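Local coordinates for NIF3-related protein (Bacillus cereus, PDB 2GX8) that is of unknown function but belongs to the NIF3 family and carries a conserved dimetal-binding motif, here holding zinc, together with a probably regulatory domain, at residues 130-141 against 359-370. Residues are numbered along the deposited sequence; the frame is centred on the assembly and turned at random.
Sequences VDVAKGGVNDLL and VEKVMKQGVQKQ. With ZN (zinc ion), chain M; ZN (zinc ion), chain L.
Val359 meets Leu141 at the start of 359-370: its CG2 lies 3.9 Å from Leu141 CD2. Glu360 follows with an extended chain (chi2 -173°) that carries its carboxylate past Val137, whose CG1 rests 3.7 Å from Glu360 CG. The carboxylate bridges two metals, since Glu360 OE2 is 2.2 Å from the chain M zinc ion and OE1 2.5 Å from the chain L zinc ion. Asp131 OD1 binds the chain M zinc ion as well, at 2.3 Å, and OD2 makes a longer bond to it; the Asp131 and Glu360 carboxylate planes are 29° apart, and the shared zinc would be expected to offset the repulsion of their neighbouring oxygens. Val362 CG2 touches both Leu140 CB and Leu141 CD2, the latter at 3.8 Å. Met363 sets CB against Val137 CG2 (3.7 Å) and CG against Val130 CG1. Gly366, without a side chain, admits Leu140 CD1 to 4.1 Å from its CA. Gln370 OE1 approaches Gly135 O without a hydrogen bond, while NE2 is held by Tyr42 OH. Helices 137-141 and 362-370 cross at 104°, an apolar packing that adjoins the metals. Asp131 and Glu360, with His92 on the chain M zinc and His93 and His357 on the chain L zinc, form the dinuclear metal site of the NIF3 family.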
# COMPACT_ATOMS: atom_id res chain seq x y z
N VAL C 130 30.32 2.82 -2.71
CA VAL C 130 31.69 2.28 -2.52
C VAL C 130 31.70 0.75 -2.80
O VAL C 130 32.73 0.15 -3.09
CB VAL C 130 32.27 2.68 -1.12
CG1 VAL C 130 33.63 2.05 -0.85
CG2 VAL C 130 32.38 4.19 -1.02
N ASP C 131 30.52 0.13 -2.73
CA ASP C 131 30.34 -1.29 -3.01
C ASP C 131 30.35 -1.53 -4.52
O ASP C 131 30.93 -2.50 -5.01
CB ASP C 131 28.99 -1.75 -2.46
CG ASP C 131 28.96 -1.84 -0.96
OD1 ASP C 131 29.59 -2.78 -0.44
OD2 ASP C 131 28.27 -1.02 -0.30
N VAL C 132 29.68 -0.61 -5.22
CA VAL C 132 29.47 -0.64 -6.67
C VAL C 132 30.65 -0.14 -7.51
O VAL C 132 30.97 -0.72 -8.54
CB VAL C 132 28.22 0.24 -7.03
CG1 VAL C 132 27.97 0.26 -8.54
CG2 VAL C 132 26.98 -0.23 -6.29
N ALA C 133 31.30 0.92 -7.06
CA ALA C 133 32.38 1.55 -7.83
C ALA C 133 33.65 0.74 -8.03
O ALA C 133 34.05 -0.01 -7.13
CB ALA C 133 32.72 2.91 -7.24
N LYS C 134 34.28 0.92 -9.20
CA LYS C 134 35.57 0.31 -9.52
C LYS C 134 36.60 0.80 -8.50
O LYS C 134 36.63 2.00 -8.16
CB LYS C 134 36.02 0.71 -10.94
CG LYS C 134 37.41 0.21 -11.33
CD LYS C 134 37.95 0.92 -12.57
CE LYS C 134 39.41 0.51 -12.88
NZ LYS C 134 39.98 1.13 -14.14
N GLY C 135 37.41 -0.12 -7.98
CA GLY C 135 38.41 0.20 -6.95
C GLY C 135 37.80 0.15 -5.55
O GLY C 135 38.49 0.36 -4.55
N GLY C 136 36.50 -0.14 -5.47
CA GLY C 136 35.80 -0.20 -4.20
C GLY C 136 35.95 -1.51 -3.43
O GLY C 136 36.80 -2.34 -3.75
N VAL C 137 35.09 -1.67 -2.42
CA VAL C 137 35.09 -2.80 -1.50
C VAL C 137 35.32 -4.16 -2.17
O VAL C 137 36.19 -4.92 -1.75
CB VAL C 137 33.76 -2.86 -0.68
CG1 VAL C 137 33.67 -4.13 0.14
CG2 VAL C 137 33.65 -1.67 0.23
N ASN C 138 34.55 -4.41 -3.22
CA ASN C 138 34.57 -5.70 -3.90
C ASN C 138 35.79 -5.95 -4.77
O ASN C 138 36.18 -7.10 -4.94
CB ASN C 138 33.24 -5.94 -4.61
CG ASN C 138 32.09 -6.12 -3.62
OD1 ASN C 138 32.15 -6.97 -2.72
ND2 ASN C 138 31.05 -5.31 -3.76
N ASP C 139 36.39 -4.90 -5.32
CA ASP C 139 37.65 -5.01 -6.07
C ASP C 139 38.76 -5.26 -5.09
O ASP C 139 39.60 -6.16 -5.31
CB ASP C 139 37.94 -3.75 -6.85
CG ASP C 139 37.13 -3.67 -8.13
OD1 ASP C 139 36.98 -4.73 -8.77
OD2 ASP C 139 36.67 -2.56 -8.49
N LEU C 140 38.75 -4.48 -4.01
CA LEU C 140 39.70 -4.62 -2.91
C LEU C 140 39.68 -6.02 -2.32
O LEU C 140 40.73 -6.55 -1.96
CB LEU C 140 39.43 -3.58 -1.81
CG LEU C 140 39.74 -2.13 -2.20
CD1 LEU C 140 39.04 -1.12 -1.30
CD2 LEU C 140 41.25 -1.88 -2.24
N LEU C 141 38.51 -6.64 -2.24
CA LEU C 141 38.41 -8.01 -1.72
C LEU C 141 38.84 -9.04 -2.76
O LEU C 141 39.40 -10.07 -2.40
CB LEU C 141 36.98 -8.32 -1.24
CG LEU C 141 36.45 -7.63 0.01
CD1 LEU C 141 34.93 -7.79 0.04
CD2 LEU C 141 37.10 -8.13 1.30
N VAL C 359 34.83 -7.97 6.95
CA VAL C 359 35.96 -8.03 6.03
C VAL C 359 35.97 -6.83 5.06
O VAL C 359 36.92 -6.63 4.34
CB VAL C 359 36.06 -9.38 5.25
CG1 VAL C 359 36.09 -10.54 6.23
CG2 VAL C 359 34.93 -9.56 4.26
N GLU C 360 34.88 -6.06 5.05
CA GLU C 360 34.80 -4.83 4.27
C GLU C 360 35.71 -3.75 4.81
O GLU C 360 35.83 -2.69 4.24
CB GLU C 360 33.40 -4.26 4.32
CG GLU C 360 32.44 -5.02 3.50
CD GLU C 360 31.11 -4.29 3.45
OE1 GLU C 360 30.67 -3.77 4.50
OE2 GLU C 360 30.53 -4.23 2.36
N LYS C 361 36.34 -4.03 5.94
CA LYS C 361 37.27 -3.12 6.56
C LYS C 361 38.43 -2.78 5.60
O LYS C 361 39.15 -1.80 5.83
CB LYS C 361 37.80 -3.79 7.83
CG LYS C 361 38.63 -5.04 7.55
CD LYS C 361 39.19 -5.61 8.81
CE LYS C 361 40.11 -6.80 8.56
NZ LYS C 361 39.41 -8.08 8.45
N VAL C 362 38.61 -3.56 4.53
CA VAL C 362 39.72 -3.34 3.55
C VAL C 362 39.54 -2.02 2.85
O VAL C 362 40.44 -1.46 2.25
CB VAL C 362 39.73 -4.41 2.46
CG1 VAL C 362 40.23 -5.71 3.03
CG2 VAL C 362 38.33 -4.57 1.84
N MET C 363 38.33 -1.53 2.94
CA MET C 363 37.93 -0.30 2.33
C MET C 363 38.55 0.93 2.99
O MET C 363 38.67 1.97 2.36
CB MET C 363 36.39 -0.33 2.26
CG MET C 363 35.68 0.93 2.44
SD MET C 363 35.53 1.38 4.17
CE MET C 363 35.40 3.15 3.80
N LYS C 364 38.99 0.81 4.25
CA LYS C 364 39.57 1.97 4.93
C LYS C 364 40.93 2.33 4.36
O LYS C 364 41.15 3.48 4.03
CB LYS C 364 39.77 1.74 6.41
CG LYS C 364 38.62 1.18 7.18
CD LYS C 364 39.16 1.04 8.57
CE LYS C 364 38.74 -0.20 9.20
NZ LYS C 364 39.47 -0.37 10.46
N GLN C 365 41.83 1.36 4.30
CA GLN C 365 43.18 1.58 3.78
C GLN C 365 43.09 1.85 2.28
O GLN C 365 43.91 2.60 1.74
CB GLN C 365 44.07 0.36 4.00
CG GLN C 365 44.33 -0.05 5.47
CD GLN C 365 45.64 0.47 6.02
OE1 GLN C 365 45.75 0.75 7.23
NE2 GLN C 365 46.65 0.57 5.17
N GLY C 366 42.10 1.24 1.63
CA GLY C 366 41.89 1.41 0.19
C GLY C 366 41.46 2.82 -0.20
O GLY C 366 42.07 3.45 -1.07
N VAL C 367 40.41 3.30 0.46
CA VAL C 367 39.92 4.66 0.26
C VAL C 367 40.94 5.68 0.73
O VAL C 367 41.07 6.73 0.12
CB VAL C 367 38.55 4.89 0.94
CG1 VAL C 367 38.19 6.37 0.99
CG2 VAL C 367 37.47 4.10 0.22
N GLN C 368 41.67 5.36 1.80
CA GLN C 368 42.74 6.23 2.31
C GLN C 368 43.81 6.48 1.24
O GLN C 368 44.26 7.61 1.08
CB GLN C 368 43.41 5.66 3.56
CG GLN C 368 44.61 6.46 4.06
CD GLN C 368 45.52 5.66 5.01
OE1 GLN C 368 45.92 6.16 6.07
NE2 GLN C 368 45.84 4.40 4.64
N LYS C 369 44.21 5.42 0.52
CA LYS C 369 45.24 5.58 -0.52
C LYS C 369 44.67 6.45 -1.65
O LYS C 369 45.19 7.54 -1.92
CB LYS C 369 45.74 4.24 -1.10
CG LYS C 369 46.71 4.49 -2.29
CD LYS C 369 46.97 3.32 -3.29
CE LYS C 369 48.18 2.41 -2.97
NZ LYS C 369 47.99 1.49 -1.78
N GLN C 370 43.62 5.95 -2.29
CA GLN C 370 42.91 6.64 -3.36
C GLN C 370 42.72 8.13 -3.05
O GLN C 370 43.12 8.97 -3.84
CB GLN C 370 41.53 6.01 -3.59
CG GLN C 370 41.52 4.70 -4.37
CD GLN C 370 40.17 3.95 -4.30
OE1 GLN C 370 39.72 3.34 -5.28
NE2 GLN C 370 39.53 4.00 -3.15
ZN ZN M . 29.39 -2.47 1.81
ZN ZN L . 28.23 -3.32 4.81